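PDB 3EZX: monomethylamine corrinoid protein 1 from Methanosarcina barkeri, which carries methyl groups on a bound corrinoid cofactor between MtmB and MtbA in methanogenesis from methylamine. Local coordinates for residues Phe6-Asp11 / Pro22-Glu27; Ala12-Asn17 / Met47-Asp52. All coordinates share one frame; numbering follows the deposited sequence.

Overall arrangement
From the N terminus the chain runs along helix 3-14, turns, and returns nearly antiparallel along helix 20-30; interaction 1 (6-11 with 22-27) closes this short hairpin. Interaction 2 (12-17 with 47-52) takes the end of the same helix 3-14 and the turn that follows it, and closes a longer loop onto helix 35-55. In sequence the segments alternate, so the two loops cross. They also touch: Leu24 of interaction 1 meets Ala12, and Arg10 meets Ile49 of interaction 2. Together they tie helices 20-30 and 35-55 to helix 3-14 within the N-terminal helical bundle, with interaction 2 reaching the corrinoid pocket through Met47.

Interaction 1 of 2, residues Phe6-Asp11 / Pro22-Glu27; sequences FDKLRD and PELCKE
Leu24 reaches across from helix 20-30 to Leu9 and Lys8 on helix 3-14, and following it outward gives most of the contact. Its CB already touches, lying 3.5 Å from CD2 of Leu9. The first torsion (chi1 -63°) sets CG anti to its own carbonyl carbon, where, without a close partner on the facing segment, it divides into the two methyls. CD1 comes to the backbone of the facing helix, 3.6 Å from the carbonyl oxygen of Lys8, and is 4.2 Å from the CB of Lys8. CD2 of Leu24 turns to the lysine chain, nearest to CD of Lys8 at 4.4 Å. Leu9 answers with one branch: its CD2 serves both Leu24 CB and the next residue, standing 4.2 Å from SG of Cys25. The two leucine side chains run past each other in opposite directions.

At the exposed margin Lys8, fully extended, brings NZ to 4.4 Å from OE2 of Glu27. That is too far for a salt bridge, and at most a loose attraction of opposite charges. No hydrogen bond joins the segments, so the pairing is apolar packing. Elsewhere on helix 3-14, Arg10 forms a salt-bridge network with Asp7, one turn earlier, and adjacent Asp11: NE binds OD1 of Asp11 at 3.0 Å, while OD1 of Asp7 lies over one face of the guanidinium.

The helix axes come within 9.8 Å at 161°, the nearly antiparallel packing of a helical hairpin. Leu9 also packs on Ile38 of helix 35-55, Cys25 on Ala74 and Leu78 of helix 61-82, and Leu24 on Ile5 and Ala12 of helix 3-14. The contact thus joins the first two helices of the N-terminal bundle, away from the corrinoid, with the third and fourth helices against its buried side.

Interaction 2 of 2, residues Ala12-Asn17 / Met47-Asp52; sequences AIVNQN and MKIVGD
Val50 places its CG2 methyl in a shallow hollow on the last turn of helix 3-14, between Ile13 and Val14. The methyl sits 3.3 Å from CA of Val14 and 3.7 Å from the carbonyl oxygen of Ile13. The side-chain rim of the hollow is made by CG2 of Ile13 at 4.0 Å and by CG2 of Val14. With chi1 of Val50 at 176°, CG1 is anti to the backbone N; CG2, beside that N, is the branch that enters.

Val14 returns the favour. Its CG2 settles between two bumps of helix 35-55, 4.1 Å from CG2 of Ile49 and equally far from CG2 of Val50. It runs obliquely across the isoleucine but slides past the valine in the opposite sense. One turn before Val50, the backbone of Met47 receives CG2 of Ile13, 3.8 Å from Met47 N. CB of Met47 points away from helix 3-14, yet the chain bends at chi2 (67°), and SD ends 4.1 Å from the same Ile13 methyl.

The hollow lies where the helix stops. A Schellman motif ends it, with Gln16 at positive phi as the C-prime residue, Asn17 N bonded to Ala12 O and Gln16 N to Ile13 O. Gln16 folds back as well, NE2 making a weak hydrogen bond to Val14 O.

Helix 61-82 packs against both partners: Ser67 OG hydrogen-bonds Ile13 O and Gln16 NE2, Ile64 touches Val50, and Met71 touches Met47. Helix 20-30 adds Thr21 against Ile13. Met47 also touches the bound 5-hydroxybenzimidazolylcobamide, so the buried joint between the first and third helices of the bundle stands directly behind the wall of the corrinoid pocket.

Interaction 1 of 2, residues Phe6-Asp11 / Pro22-Glu27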
loop_
_atom_site.group_PDB
_atom_site.type_symbol
_atom_site.label_atom_id
_atom_site.label_comp_id
_atom_site.label_asym_id
_atom_site.label_seq_id
_atom_site.Cartn_x
_atom_site.Cartn_y
_atom_site.Cartn_z
ATOM N N PHE A 6 6.650 -20.222 5.680
ATOM C CA PHE A 6 6.813 -19.126 4.733
ATOM C C PHE A 6 6.531 -19.662 3.319
ATOM O O PHE A 6 5.773 -19.067 2.545
ATOM C CB PHE A 6 8.233 -18.558 4.786
ATOM C CG PHE A 6 8.487 -17.673 5.972
ATOM C CD1 PHE A 6 7.530 -16.755 6.381
ATOM C CD2 PHE A 6 9.695 -17.726 6.653
ATOM C CE1 PHE A 6 7.766 -15.900 7.449
ATOM C CE2 PHE A 6 9.946 -16.877 7.722
ATOM C CZ PHE A 6 8.975 -15.957 8.122
ATOM N N ASP A 7 7.144 -20.795 2.990
ATOM C CA ASP A 7 6.960 -21.424 1.692
ATOM C C ASP A 7 5.480 -21.764 1.470
ATOM O O ASP A 7 4.953 -21.582 0.369
ATOM C CB ASP A 7 7.810 -22.702 1.589
ATOM C CG ASP A 7 9.303 -22.451 1.812
ATOM O OD1 ASP A 7 9.860 -21.496 1.235
ATOM O OD2 ASP A 7 9.928 -23.231 2.562
ATOM N N LYS A 8 4.812 -22.253 2.514
ATOM C CA LYS A 8 3.398 -22.597 2.417
ATOM C C LYS A 8 2.554 -21.358 2.111
ATOM O O LYS A 8 1.595 -21.411 1.331
ATOM C CB LYS A 8 2.913 -23.239 3.719
ATOM C CG LYS A 8 3.422 -24.646 3.962
ATOM C CD LYS A 8 2.717 -25.281 5.150
ATOM C CE LYS A 8 3.130 -26.737 5.314
ATOM N NZ LYS A 8 2.370 -27.422 6.403
ATOM N N LEU A 9 2.912 -20.249 2.745
ATOM C CA LEU A 9 2.221 -18.988 2.532
ATOM C C LEU A 9 2.523 -18.529 1.109
ATOM O O LEU A 9 1.629 -18.127 0.366
ATOM C CB LEU A 9 2.708 -17.946 3.544
ATOM C CG LEU A 9 2.299 -18.232 4.992
ATOM C CD1 LEU A 9 3.095 -17.368 5.955
ATOM C CD2 LEU A 9 0.802 -17.995 5.145
ATOM N N ARG A 10 3.794 -18.599 0.737
ATOM C CA ARG A 10 4.219 -18.214 -0.601
ATOM C C ARG A 10 3.459 -19.024 -1.652
ATOM O O ARG A 10 2.925 -18.464 -2.612
ATOM C CB ARG A 10 5.722 -18.459 -0.757
ATOM C CG ARG A 10 6.234 -18.389 -2.186
ATOM C CD ARG A 10 7.569 -19.098 -2.309
ATOM N NE ARG A 10 7.443 -20.544 -2.120
ATOM C CZ ARG A 10 8.474 -21.381 -2.033
ATOM N NH1 ARG A 10 9.716 -20.922 -2.116
ATOM N NH2 ARG A 10 8.268 -22.679 -1.865
ATOM N N ASP A 11 3.412 -20.342 -1.460
ATOM C CA ASP A 11 2.739 -21.233 -2.403
ATOM C C ASP A 11 1.224 -21.071 -2.454
ATOM O O ASP A 11 0.612 -21.272 -3.504
ATOM C CB ASP A 11 3.078 -22.699 -2.101
ATOM C CG ASP A 11 4.562 -23.000 -2.238
ATOM O OD1 ASP A 11 5.217 -22.380 -3.104
ATOM O OD2 ASP A 11 5.073 -23.866 -1.490
ATOM N N PRO A 22 -5.885 -17.900 4.464
ATOM C CA PRO A 22 -6.236 -17.396 5.795
ATOM C C PRO A 22 -5.838 -18.355 6.912
ATOM O O PRO A 22 -5.283 -17.939 7.926
ATOM C CB PRO A 22 -7.746 -17.190 5.690
ATOM C CG PRO A 22 -7.904 -16.801 4.252
ATOM C CD PRO A 22 -7.060 -17.862 3.581
ATOM N N GLU A 23 -6.107 -19.640 6.711
ATOM C CA GLU A 23 -5.781 -20.667 7.696
ATOM C C GLU A 23 -4.299 -20.688 8.047
ATOM O O GLU A 23 -3.928 -20.820 9.213
ATOM C CB GLU A 23 -6.203 -22.038 7.164
ATOM C CG GLU A 23 -7.662 -22.106 6.744
ATOM C CD GLU A 23 -8.594 -21.516 7.787
ATOM O OE1 GLU A 23 -8.592 -20.277 7.960
ATOM O OE2 GLU A 23 -9.325 -22.290 8.438
ATOM N N LEU A 24 -3.463 -20.557 7.023
ATOM C CA LEU A 24 -2.017 -20.561 7.194
ATOM C C LEU A 24 -1.540 -19.311 7.918
ATOM O O LEU A 24 -0.591 -19.349 8.695
ATOM C CB LEU A 24 -1.342 -20.662 5.831
ATOM C CG LEU A 24 -1.646 -21.952 5.060
ATOM C CD1 LEU A 24 -1.083 -21.874 3.647
ATOM C CD2 LEU A 24 -1.048 -23.117 5.808
ATOM N N CYS A 25 -2.207 -18.195 7.661
ATOM C CA CYS A 25 -1.845 -16.951 8.313
ATOM C C CYS A 25 -2.077 -17.116 9.804
ATOM O O CYS A 25 -1.329 -16.587 10.623
ATOM C CB CYS A 25 -2.696 -15.803 7.775
ATOM S SG CYS A 25 -2.075 -15.078 6.257
ATOM N N LYS A 26 -3.117 -17.864 10.150
ATOM C CA LYS A 26 -3.429 -18.107 11.548
ATOM C C LYS A 26 -2.426 -19.103 12.118
ATOM O O LYS A 26 -1.968 -18.951 13.252
ATOM C CB LYS A 26 -4.848 -18.656 11.696
ATOM C CG LYS A 26 -5.940 -17.673 11.314
ATOM C CD LYS A 26 -7.319 -18.308 11.416
ATOM C CE LYS A 26 -8.401 -17.329 10.990
ATOM N NZ LYS A 26 -9.761 -17.929 11.048
ATOM N N GLU A 27 -2.086 -20.117 11.325
ATOM C CA GLU A 27 -1.133 -21.138 11.750
ATOM C C GLU A 27 0.210 -20.513 12.076
ATOM O O GLU A 27 0.797 -20.782 13.124
ATOM C CB GLU A 27 -0.930 -22.188 10.654
ATOM C CG GLU A 27 0.068 -23.280 11.030
ATOM C CD GLU A 27 0.374 -24.227 9.885
ATOM O OE1 GLU A 27 -0.575 -24.737 9.253
ATOM O OE2 GLU A 27 1.569 -24.467 9.620
#

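Interaction 2 of 2, residues Ala12-Asn17 / Met47-Asp52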
loop_
_atom_site.group_PDB
_atom_site.type_symbol
_atom_site.label_atom_id
_atom_site.label_comp_id
_atom_site.label_asym_id
_atom_site.label_seq_id
_atom_site.Cartn_x
_atom_site.Cartn_y
_atom_site.Cartn_z
ATOM N N ALA A 12 0.616 -20.715 -1.328
ATOM C CA ALA A 12 -0.832 -20.538 -1.290
ATOM C C ALA A 12 -1.244 -19.445 -2.270
ATOM O O ALA A 12 -2.311 -19.520 -2.887
ATOM C CB ALA A 12 -1.279 -20.180 0.114
ATOM N N ILE A 13 -0.393 -18.432 -2.407
ATOM C CA ILE A 13 -0.651 -17.330 -3.325
ATOM C C ILE A 13 -0.371 -17.794 -4.757
ATOM O O ILE A 13 -1.194 -17.608 -5.657
ATOM C CB ILE A 13 0.245 -16.114 -3.000
ATOM C CG1 ILE A 13 -0.048 -15.611 -1.588
ATOM C CG2 ILE A 13 -0.001 -14.997 -4.000
ATOM C CD1 ILE A 13 -1.466 -15.115 -1.398
ATOM N N VAL A 14 0.789 -18.413 -4.956
ATOM C CA VAL A 14 1.175 -18.905 -6.271
ATOM C C VAL A 14 0.147 -19.880 -6.838
ATOM O O VAL A 14 -0.123 -19.870 -8.037
ATOM C CB VAL A 14 2.553 -19.616 -6.230
ATOM C CG1 VAL A 14 2.941 -20.063 -7.629
ATOM C CG2 VAL A 14 3.620 -18.681 -5.660
ATOM N N ASN A 15 -0.435 -20.712 -5.982
ATOM C CA ASN A 15 -1.419 -21.693 -6.443
ATOM C C ASN A 15 -2.885 -21.307 -6.239
ATOM O O ASN A 15 -3.750 -22.175 -6.121
ATOM C CB ASN A 15 -1.153 -23.045 -5.779
ATOM C CG ASN A 15 0.256 -23.536 -6.021
ATOM O OD1 ASN A 15 0.770 -23.448 -7.138
ATOM N ND2 ASN A 15 0.888 -24.062 -4.978
ATOM N N GLN A 16 -3.158 -20.008 -6.204
ATOM C CA GLN A 16 -4.517 -19.495 -6.032
ATOM C C GLN A 16 -5.351 -20.231 -4.991
ATOM O O GLN A 16 -6.504 -20.573 -5.247
ATOM C CB GLN A 16 -5.267 -19.515 -7.371
ATOM C CG GLN A 16 -4.654 -18.639 -8.455
ATOM C CD GLN A 16 -3.329 -19.168 -8.955
ATOM O OE1 GLN A 16 -3.235 -20.313 -9.400
ATOM N NE2 GLN A 16 -2.295 -18.335 -8.892
ATOM N N ASN A 17 -4.776 -20.470 -3.818
ATOM C CA ASN A 17 -5.498 -21.153 -2.751
ATOM C C ASN A 17 -6.158 -20.105 -1.850
ATOM O O ASN A 17 -5.699 -19.843 -0.739
ATOM C CB ASN A 17 -4.540 -22.028 -1.935
ATOM C CG ASN A 17 -5.262 -22.880 -0.911
ATOM O OD1 ASN A 17 -6.473 -22.756 -0.725
ATOM N ND2 ASN A 17 -4.520 -23.751 -0.237
ATOM N N MET A 47 3.387 -13.345 -4.139
ATOM C CA MET A 47 2.786 -12.385 -5.065
ATOM C C MET A 47 3.777 -11.967 -6.155
ATOM O O MET A 47 3.387 -11.704 -7.293
ATOM C CB MET A 47 2.289 -11.141 -4.327
ATOM C CG MET A 47 1.300 -10.284 -5.141
ATOM S SD MET A 47 -0.297 -11.118 -5.440
ATOM C CE MET A 47 0.039 -11.881 -7.005
ATOM N N LYS A 48 5.058 -11.904 -5.799
ATOM C CA LYS A 48 6.097 -11.539 -6.751
ATOM C C LYS A 48 6.232 -12.629 -7.811
ATOM O O LYS A 48 6.281 -12.336 -9.002
ATOM C CB LYS A 48 7.433 -11.351 -6.037
ATOM C CG LYS A 48 8.573 -10.968 -6.967
ATOM C CD LYS A 48 9.887 -10.825 -6.217
ATOM C CE LYS A 48 11.016 -10.419 -7.157
ATOM N NZ LYS A 48 12.316 -10.286 -6.437
ATOM N N ILE A 49 6.291 -13.886 -7.375
ATOM C CA ILE A 49 6.406 -15.005 -8.307
ATOM C C ILE A 49 5.211 -15.036 -9.258
ATOM O O ILE A 49 5.369 -15.246 -10.462
ATOM C CB ILE A 49 6.482 -16.353 -7.560
ATOM C CG1 ILE A 49 7.803 -16.444 -6.793
ATOM C CG2 ILE A 49 6.321 -17.510 -8.541
ATOM C CD1 ILE A 49 7.948 -17.692 -5.938
ATOM N N VAL A 50 4.019 -14.820 -8.708
ATOM C CA VAL A 50 2.790 -14.811 -9.494
ATOM C C VAL A 50 2.822 -13.646 -10.472
ATOM O O VAL A 50 2.216 -13.699 -11.543
ATOM C CB VAL A 50 1.541 -14.681 -8.583
ATOM C CG1 VAL A 50 0.276 -14.567 -9.428
ATOM C CG2 VAL A 50 1.444 -15.891 -7.662
ATOM N N GLY A 51 3.528 -12.588 -10.089
ATOM C CA GLY A 51 3.647 -11.432 -10.956
ATOM C C GLY A 51 4.520 -11.768 -12.153
ATOM O O GLY A 51 4.185 -11.427 -13.290
ATOM N N ASP A 52 5.639 -12.444 -11.898
ATOM C CA ASP A 52 6.560 -12.840 -12.962
ATOM C C ASP A 52 5.882 -13.838 -13.901
ATOM O O ASP A 52 5.929 -13.680 -15.123
ATOM C CB ASP A 52 7.835 -13.460 -12.377
ATOM C CG ASP A 52 8.555 -12.526 -11.410
ATOM O OD1 ASP A 52 8.625 -11.310 -11.690
ATOM O OD2 ASP A 52 9.065 -13.010 -10.373
#